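Local coordinates for protein N-acetylneuraminate lyase (Fusobacterium nucleatum subsp. nucleatum ATCC 25586, PDB 5ZKA) that is a lyase of the dihydrodipicolinate synthetase family, built as a TIM barrel of parallel strands wrapped by helices, at residues Y22-V27 / G60-N65; N89-V94 / Y114-A119; K197-G202 / L213-A218. All blocks are in the same frame, centred on the assembly; numbering follows the deposited sequence.

Interaction 1: residues Y22-V27 / G60-N65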
loop_
_atom_site.group_PDB
_atom_site.type_symbol
_atom_site.label_atom_id
_atom_site.label_comp_id
_atom_site.label_asym_id
_atom_site.label_seq_id
_atom_site.Cartn_x
_atom_site.Cartn_y
_atom_site.Cartn_z
ATOM N N TYR A 22 -4.307 -8.764 17.344
ATOM C CA TYR A 22 -3.515 -8.572 18.561
ATOM C C TYR A 22 -3.437 -7.089 18.905
ATOM O O TYR A 22 -3.036 -6.279 18.064
ATOM C CB TYR A 22 -2.077 -9.078 18.382
ATOM C CG TYR A 22 -1.895 -10.573 18.301
ATOM C CD1 TYR A 22 -2.406 -11.294 17.232
ATOM C CD2 TYR A 22 -1.155 -11.255 19.265
ATOM C CE1 TYR A 22 -2.235 -12.660 17.144
ATOM C CE2 TYR A 22 -0.968 -12.625 19.183
ATOM C CZ TYR A 22 -1.503 -13.317 18.112
ATOM O OH TYR A 22 -1.335 -14.669 18.007
ATOM N N SER A 23 -3.759 -6.733 20.148
ATOM C CA SER A 23 -3.447 -5.386 20.611
ATOM C C SER A 23 -1.975 -5.307 20.991
ATOM O O SER A 23 -1.476 -6.157 21.733
ATOM C CB SER A 23 -4.296 -5.011 21.825
ATOM O OG SER A 23 -5.624 -4.682 21.442
ATOM N N ALA A 24 -1.288 -4.281 20.499
ATOM C CA ALA A 24 0.027 -3.939 21.027
ATOM C C ALA A 24 -0.221 -3.256 22.355
ATOM O O ALA A 24 -0.658 -2.101 22.408
ATOM C CB ALA A 24 0.801 -3.047 20.061
ATOM N N LEU A 25 0.007 -4.007 23.426
ATOM C CA LEU A 25 -0.458 -3.626 24.746
ATOM C C LEU A 25 0.185 -2.325 25.212
ATOM O O LEU A 25 1.410 -2.200 25.256
ATOM C CB LEU A 25 -0.153 -4.759 25.723
ATOM C CG LEU A 25 -0.671 -4.575 27.145
ATOM C CD1 LEU A 25 -2.195 -4.602 27.129
ATOM C CD2 LEU A 25 -0.112 -5.668 28.048
ATOM N N MET A 26 -0.649 -1.357 25.571
ATOM C CA MET A 26 -0.144 -0.137 26.181
ATOM C C MET A 26 0.089 -0.344 27.670
ATOM O O MET A 26 -0.561 -1.172 28.318
ATOM C CB MET A 26 -1.123 1.009 25.972
ATOM C CG MET A 26 -1.423 1.241 24.508
ATOM S SD MET A 26 -1.549 2.981 24.109
ATOM C CE MET A 26 0.085 3.592 24.498
ATOM N N VAL A 27 1.018 0.433 28.216
ATOM C CA VAL A 27 1.455 0.291 29.599
ATOM C C VAL A 27 1.248 1.623 30.297
ATOM O O VAL A 27 1.680 2.656 29.779
ATOM C CB VAL A 27 2.926 -0.148 29.709
ATOM C CG1 VAL A 27 3.347 -0.208 31.188
ATOM C CG2 VAL A 27 3.106 -1.497 29.039
ATOM N N GLY A 60 6.078 -4.184 22.797
ATOM C CA GLY A 60 6.345 -3.557 21.518
ATOM C C GLY A 60 6.580 -2.059 21.635
ATOM O O GLY A 60 6.636 -1.481 22.724
ATOM N N SER A 61 6.716 -1.415 20.467
ATOM C CA SER A 61 6.895 0.034 20.438
ATOM C C SER A 61 5.767 0.744 21.181
ATOM O O SER A 61 6.008 1.706 21.922
ATOM C CB SER A 61 6.961 0.524 18.989
ATOM O OG SER A 61 7.874 -0.258 18.234
ATOM N N THR A 62 4.535 0.258 21.009
ATOM C CA THR A 62 3.352 0.891 21.587
ATOM C C THR A 62 3.376 0.866 23.105
ATOM O O THR A 62 2.817 1.763 23.751
ATOM C CB THR A 62 2.101 0.181 21.074
ATOM O OG1 THR A 62 2.072 0.248 19.640
ATOM C CG2 THR A 62 0.839 0.811 21.655
ATOM N N GLY A 63 4.000 -0.148 23.694
ATOM C CA GLY A 63 4.119 -0.183 25.136
ATOM C C GLY A 63 5.218 0.688 25.690
ATOM O O GLY A 63 5.528 0.595 26.879
ATOM N N GLU A 64 5.823 1.530 24.848
ATOM C CA GLU A 64 6.933 2.399 25.236
ATOM C C GLU A 64 8.142 1.582 25.696
ATOM O O GLU A 64 8.974 2.039 26.489
ATOM C CB GLU A 64 6.481 3.420 26.285
ATOM C CG GLU A 64 5.367 4.342 25.702
ATOM C CD GLU A 64 4.637 5.157 26.753
ATOM O OE1 GLU A 64 5.282 5.984 27.436
ATOM O OE2 GLU A 64 3.414 4.953 26.904
ATOM N N ASN A 65 8.251 0.375 25.139
ATOM C CA ASN A 65 9.276 -0.585 25.547
ATOM C C ASN A 65 10.689 -0.007 25.478
ATOM O O ASN A 65 11.507 -0.222 26.387
ATOM C CB ASN A 65 9.161 -1.820 24.653
ATOM C CG ASN A 65 10.287 -2.803 24.875
ATOM O OD1 ASN A 65 11.242 -2.880 24.081
ATOM N ND2 ASN A 65 10.173 -3.587 25.938
HETATM O O HOH W 1 3.082 -3.719 23.115
HETATM O O HOH W 2 2.271 2.315 26.361
#
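Van der Waals packing centres on Thr62, whose side chain lies across Ala24 and Met26. Its OG1 sits 3.6 Å from Ala24 CB. CG2, anti to the backbone N, rests 3.7 Å from Met26 CG. The two side chains cross at about a right angle, and the Met26 chain bends at chi2 and chi3 so that CE curls to 3.4 Å from Thr62 O. Next along, Gly63 has no side chain, and its CA comes to 3.4 Å from Leu25 O.

Polar links between the segments run through two waters. One donates to Leu25 O and accepts from Gly60 N (3.0 Å from the water oxygen). The other accepts from Val27 N and lies 2.7 Å from Thr62 O and 2.9 Å from Glu64 OE2. That carboxylate is held further by the backbone N of Arg283 on OE1 and a salt bridge from Lys269 on OE2.

Thr62 OG1 hydrogen-bonds O1, and Ser61 N hydrogen-bonds O2, of the modified lysine KPI at position 178. Gly60 to Glu64 spell the GXXGE signature of this family, a turn at the C-terminal mouth of the barrel that here holds these two oxygens of KPI.

Interaction 2: residues N89-V94 / Y114-A119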
loop_
_atom_site.group_PDB
_atom_site.type_symbol
_atom_site.label_atom_id
_atom_site.label_comp_id
_atom_site.label_asym_id
_atom_site.label_seq_id
_atom_site.Cartn_x
_atom_site.Cartn_y
_atom_site.Cartn_z
ATOM N N ASN A 89 -3.823 -15.385 22.942
ATOM C CA ASN A 89 -2.434 -15.576 22.539
ATOM C C ASN A 89 -1.567 -14.466 23.116
ATOM O O ASN A 89 -2.003 -13.321 23.264
ATOM C CB ASN A 89 -2.289 -15.568 21.019
ATOM C CG ASN A 89 -2.863 -16.805 20.361
ATOM O OD1 ASN A 89 -2.458 -17.927 20.656
ATOM N ND2 ASN A 89 -3.819 -16.600 19.456
ATOM N N LEU A 90 -0.311 -14.799 23.408
ATOM C CA LEU A 90 0.651 -13.812 23.876
ATOM C C LEU A 90 1.925 -13.915 23.058
ATOM O O LEU A 90 2.461 -15.013 22.886
ATOM C CB LEU A 90 0.985 -14.023 25.350
ATOM C CG LEU A 90 -0.134 -13.839 26.367
ATOM C CD1 LEU A 90 0.397 -14.200 27.729
ATOM C CD2 LEU A 90 -0.607 -12.411 26.356
ATOM N N ILE A 91 2.418 -12.771 22.587
ATOM C CA ILE A 91 3.731 -12.651 21.960
ATOM C C ILE A 91 4.551 -11.675 22.792
ATOM O O ILE A 91 4.053 -10.606 23.167
ATOM C CB ILE A 91 3.637 -12.161 20.502
ATOM C CG1 ILE A 91 2.820 -13.124 19.633
ATOM C CG2 ILE A 91 5.062 -11.953 19.894
ATOM C CD1 ILE A 91 2.394 -12.492 18.280
ATOM N N ALA A 92 5.803 -12.032 23.078
ATOM C CA ALA A 92 6.687 -11.175 23.854
ATOM C C ALA A 92 7.752 -10.604 22.930
ATOM O O ALA A 92 8.565 -11.356 22.381
ATOM C CB ALA A 92 7.332 -11.956 25.007
ATOM N N GLN A 93 7.746 -9.283 22.758
ATOM C CA GLN A 93 8.779 -8.601 21.981
ATOM C C GLN A 93 9.999 -8.379 22.871
ATOM O O GLN A 93 9.910 -7.665 23.875
ATOM C CB GLN A 93 8.237 -7.276 21.446
ATOM C CG GLN A 93 8.991 -6.716 20.230
ATOM C CD GLN A 93 10.334 -6.139 20.596
ATOM O OE1 GLN A 93 11.320 -6.335 19.894
ATOM N NE2 GLN A 93 10.382 -5.424 21.707
ATOM N N VAL A 94 11.134 -8.992 22.517
ATOM C CA VAL A 94 12.336 -8.942 23.342
ATOM C C VAL A 94 13.527 -8.321 22.616
ATOM O O VAL A 94 14.628 -8.282 23.168
ATOM C CB VAL A 94 12.708 -10.339 23.875
ATOM C CG1 VAL A 94 11.574 -10.908 24.735
ATOM C CG2 VAL A 94 13.048 -11.277 22.726
ATOM N N TYR A 114 5.587 -17.654 28.133
ATOM C CA TYR A 114 5.310 -17.146 26.797
ATOM C C TYR A 114 5.768 -18.164 25.762
ATOM O O TYR A 114 6.850 -18.745 25.876
ATOM C CB TYR A 114 6.012 -15.811 26.557
ATOM C CG TYR A 114 5.414 -14.611 27.265
ATOM C CD1 TYR A 114 5.702 -14.357 28.605
ATOM C CD2 TYR A 114 4.589 -13.713 26.584
ATOM C CE1 TYR A 114 5.174 -13.259 29.257
ATOM C CE2 TYR A 114 4.063 -12.604 27.225
ATOM C CZ TYR A 114 4.359 -12.381 28.562
ATOM O OH TYR A 114 3.843 -11.276 29.206
ATOM N N LYS A 115 4.932 -18.387 24.750
ATOM C CA LYS A 115 5.155 -19.443 23.774
ATOM C C LYS A 115 5.543 -18.885 22.419
ATOM O O LYS A 115 5.620 -19.636 21.443
ATOM C CB LYS A 115 3.910 -20.328 23.649
ATOM C CG LYS A 115 3.734 -21.298 24.818
ATOM C CD LYS A 115 5.000 -22.117 25.019
ATOM C CE LYS A 115 4.884 -23.073 26.198
ATOM N NZ LYS A 115 3.877 -24.149 25.965
ATOM N N CYS A 116 5.787 -17.582 22.336
ATOM C CA CYS A 116 6.230 -16.988 21.090
ATOM C C CYS A 116 6.905 -15.667 21.413
ATOM O O CYS A 116 6.404 -14.894 22.241
ATOM C CB CYS A 116 5.062 -16.776 20.121
ATOM S SG CYS A 116 5.618 -16.251 18.485
ATOM N N LEU A 117 8.043 -15.429 20.765
ATOM C CA LEU A 117 8.815 -14.202 20.889
ATOM C C LEU A 117 8.667 -13.374 19.625
ATOM O O LEU A 117 8.262 -13.869 18.574
ATOM C CB LEU A 117 10.307 -14.492 21.100
ATOM C CG LEU A 117 10.736 -15.421 22.234
ATOM C CD1 LEU A 117 12.270 -15.535 22.259
ATOM C CD2 LEU A 117 10.219 -14.896 23.545
ATOM N N SER A 118 9.022 -12.101 19.749
ATOM C CA SER A 118 9.217 -11.221 18.610
ATOM C C SER A 118 10.452 -10.382 18.894
ATOM O O SER A 118 10.864 -10.232 20.044
ATOM C CB SER A 118 7.989 -10.329 18.363
ATOM O OG SER A 118 8.029 -9.739 17.081
ATOM N N ALA A 119 11.065 -9.844 17.841
ATOM C CA ALA A 119 12.250 -9.020 18.059
ATOM C C ALA A 119 12.387 -8.037 16.911
ATOM O O ALA A 119 12.470 -8.451 15.751
ATOM C CB ALA A 119 13.511 -9.879 18.186
HETATM O O HOH W 3 2.485 -17.177 24.810
#
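Tyr114 reaches across to strand 89-93 from the start of segment 114-119, just ahead of strand 117-120. From CB, chi1 of -74° sets CG anti to the carbonyl carbon and swings the ring across the strand, where CG stands 4.0 Å from Ala92 CB. CD2 makes the closest touch of the ring, 3.6 Å from Ala92 CB, and also meets Leu90 CB at 3.8 Å. Farther out, CE2 reaches Leu90 CD1 at 4.0 Å. The Ala92 methyl makes an off-centre CH-pi contact, 30° from the ring normal, while Leu90 crosses the ring obliquely. At the tip, OH bonds to Phe77 O.

Alongside, the backbones pair in parallel. Ala92 carries two of the three bonds: its N donates to Cys116 O at 3.0 Å, in the carbonyl plane, and its O accepts from Ser118 N at 2.8 Å, with the donor 42° above the plane. Val94 N then closes on Ser118 O, 2.8 Å away. Before the paired residues, a water joins Leu90 O to Lys115 N.

This is a beta-alpha-beta unit. Ala92, Leu117 and Tyr114 pack against connecting helix 99-112, and Tyr114 also touches helix 70-84. Gln93 and Ser118 point to the other face: Gln93 NE2 bonds Gly59 O just after strand 55-58, while Ser118 OG bonds Tyr57 OH on strand 55-58 and Ile148 O on strand 147-150.

Interaction 3: residues K197-G202 / L213-A218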
loop_
_atom_site.group_PDB
_atom_site.type_symbol
_atom_site.label_atom_id
_atom_site.label_comp_id
_atom_site.label_asym_id
_atom_site.label_seq_id
_atom_site.Cartn_x
_atom_site.Cartn_y
_atom_site.Cartn_z
ATOM N N LYS A 197 4.179 -19.479 6.539
ATOM C CA LYS A 197 4.550 -18.578 7.624
ATOM C C LYS A 197 3.397 -17.632 7.945
ATOM O O LYS A 197 2.502 -17.399 7.123
ATOM C CB LYS A 197 5.810 -17.776 7.262
ATOM C CG LYS A 197 7.021 -18.637 6.906
ATOM C CD LYS A 197 7.692 -19.266 8.133
ATOM C CE LYS A 197 8.795 -20.232 7.716
ATOM N NZ LYS A 197 9.588 -20.758 8.879
ATOM N N LEU A 198 3.420 -17.090 9.161
ATOM C CA LEU A 198 2.415 -16.118 9.579
ATOM C C LEU A 198 2.841 -14.723 9.157
ATOM O O LEU A 198 3.990 -14.333 9.347
ATOM C CB LEU A 198 2.230 -16.139 11.096
ATOM C CG LEU A 198 1.759 -17.471 11.674
ATOM C CD1 LEU A 198 2.146 -17.551 13.135
ATOM C CD2 LEU A 198 0.245 -17.570 11.518
ATOM N N ILE A 199 1.906 -13.950 8.615
ATOM C CA ILE A 199 2.152 -12.541 8.347
ATOM C C ILE A 199 1.109 -11.731 9.101
ATOM O O ILE A 199 -0.094 -11.913 8.887
ATOM C CB ILE A 199 2.086 -12.214 6.854
ATOM C CG1 ILE A 199 3.026 -13.114 6.062
ATOM C CG2 ILE A 199 2.391 -10.727 6.652
ATOM C CD1 ILE A 199 2.846 -12.958 4.562
ATOM N N PHE A 200 1.572 -10.823 9.956
ATOM C CA PHE A 200 0.712 -9.921 10.708
ATOM C C PHE A 200 0.847 -8.502 10.182
ATOM O O PHE A 200 1.951 -7.957 10.136
ATOM C CB PHE A 200 1.071 -9.955 12.190
ATOM C CG PHE A 200 0.782 -11.267 12.831
ATOM C CD1 PHE A 200 -0.518 -11.605 13.184
ATOM C CD2 PHE A 200 1.794 -12.186 13.041
ATOM C CE1 PHE A 200 -0.795 -12.824 13.763
ATOM C CE2 PHE A 200 1.519 -13.406 13.617
ATOM C CZ PHE A 200 0.221 -13.724 13.978
ATOM N N ALA A 201 -0.281 -7.881 9.849
ATOM C CA ALA A 201 -0.250 -6.486 9.435
ATOM C C ALA A 201 0.039 -5.585 10.626
ATOM O O ALA A 201 -0.561 -5.746 11.690
ATOM C CB ALA A 201 -1.585 -6.094 8.792
ATOM N N GLY A 202 0.921 -4.602 10.431
ATOM C CA GLY A 202 1.277 -3.687 11.498
ATOM C C GLY A 202 0.710 -2.286 11.361
ATOM O O GLY A 202 0.962 -1.425 12.206
ATOM N N LEU A 213 -4.790 -9.536 0.815
ATOM C CA LEU A 213 -3.526 -10.156 0.417
ATOM C C LEU A 213 -3.156 -11.343 1.303
ATOM O O LEU A 213 -2.043 -11.862 1.193
ATOM C CB LEU A 213 -2.387 -9.129 0.448
ATOM C CG LEU A 213 -2.435 -8.064 -0.659
ATOM C CD1 LEU A 213 -1.252 -7.119 -0.534
ATOM C CD2 LEU A 213 -2.418 -8.717 -2.045
ATOM N N GLY A 214 -4.056 -11.769 2.191
ATOM C CA GLY A 214 -3.888 -13.022 2.902
ATOM C C GLY A 214 -3.088 -12.974 4.187
ATOM O O GLY A 214 -2.602 -14.026 4.623
ATOM N N VAL A 215 -2.948 -11.808 4.829
ATOM C CA VAL A 215 -2.275 -11.806 6.137
ATOM C C VAL A 215 -3.083 -12.659 7.127
ATOM O O VAL A 215 -4.284 -12.897 6.958
ATOM C CB VAL A 215 -2.049 -10.393 6.703
ATOM C CG1 VAL A 215 -1.130 -9.580 5.805
ATOM C CG2 VAL A 215 -3.373 -9.677 6.911
ATOM N N ASP A 216 -2.387 -13.167 8.142
ATOM C CA ASP A 216 -2.972 -14.079 9.120
ATOM C C ASP A 216 -3.530 -13.354 10.325
ATOM O O ASP A 216 -4.142 -13.986 11.193
ATOM C CB ASP A 216 -1.920 -15.100 9.548
ATOM C CG ASP A 216 -1.398 -15.891 8.369
ATOM O OD1 ASP A 216 -2.095 -16.839 7.953
ATOM O OD2 ASP A 216 -0.320 -15.545 7.835
ATOM N N GLY A 217 -3.352 -12.043 10.373
ATOM C CA GLY A 217 -3.831 -11.260 11.491
ATOM C C GLY A 217 -3.221 -9.880 11.440
ATOM O O GLY A 217 -2.722 -9.445 10.397
ATOM N N ALA A 218 -3.257 -9.205 12.583
ATOM C CA ALA A 218 -2.767 -7.839 12.668
ATOM C C ALA A 218 -2.359 -7.560 14.103
ATOM O O ALA A 218 -2.940 -8.108 15.039
ATOM C CB ALA A 218 -3.835 -6.829 12.218
#
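Asp216 and Ile199 clasp each other at the tight end of this contact. Ile199 N donates to Asp216 OD2 at 2.8 Å, meeting the lone pair that faces away from the other carboxylate oxygen, and Ile199 O accepts from Asp216 N at 2.7 Å, in the carbonyl plane. Chi1 of -59° puts CG anti to the carbonyl carbon and brings OD2 to Ile199 N. The Leu198 side chain crosses that of Asp216 at about a right angle, with CD2 3.8 Å from Asp216 CB. Val215 brings CB to 3.3 Å from Ile199 O, and its CG1 meets Ile199 CG2 at 3.8 Å.

Toward strand 217-220, Ala201 N donates to Gly217 O at 3.0 Å, from above the carbonyl plane. The Phe200 ring turns an edge to this strand, with CD1 3.7 Å from Ala218 N.

Gly214 and Gly202, partly exposed and with almost no contact, form the loose margin. Asp216 is tightly packed although partly exposed, and buried Lys197 turns its amine away to Ile174 O.

Asp216 OD2 also faces Lys197 O, 3.5 Å away, two acceptors that would repel. Arg191 ties these oxygens together, NH1 in a salt bridge to OD2 and bonded to Gly214 O, NH2 to Lys197 O. The carboxylate is thus probably ionised, consistent with its accepting the Ile199 N-H where a neighbouring strand might otherwise supply a carbonyl.

How the interactions relate
All three contacts belong to one parallel barrel sheet and are largely buried. Interaction 1 lies nearest the chain centre, at the mouth of the barrel, and is bridged by water, whereas interactions 2 and 3 each join neighbouring strands of a beta-alpha-beta unit by direct backbone bonds. Interaction 2 pairs regularly under apolar helix packing; interaction 3, with a short, weakly bonded strand, relies on the carboxylate of Asp216, a partly exposed residue. Tyr22 connects the set: its N probably hydrogen-bonds Ala218 O, its ring packs on Phe200 of interaction 3, and CE2 lies 3.5 Å from Ile91 CD1 of interaction 2. Interactions 2 and 3 do not touch directly.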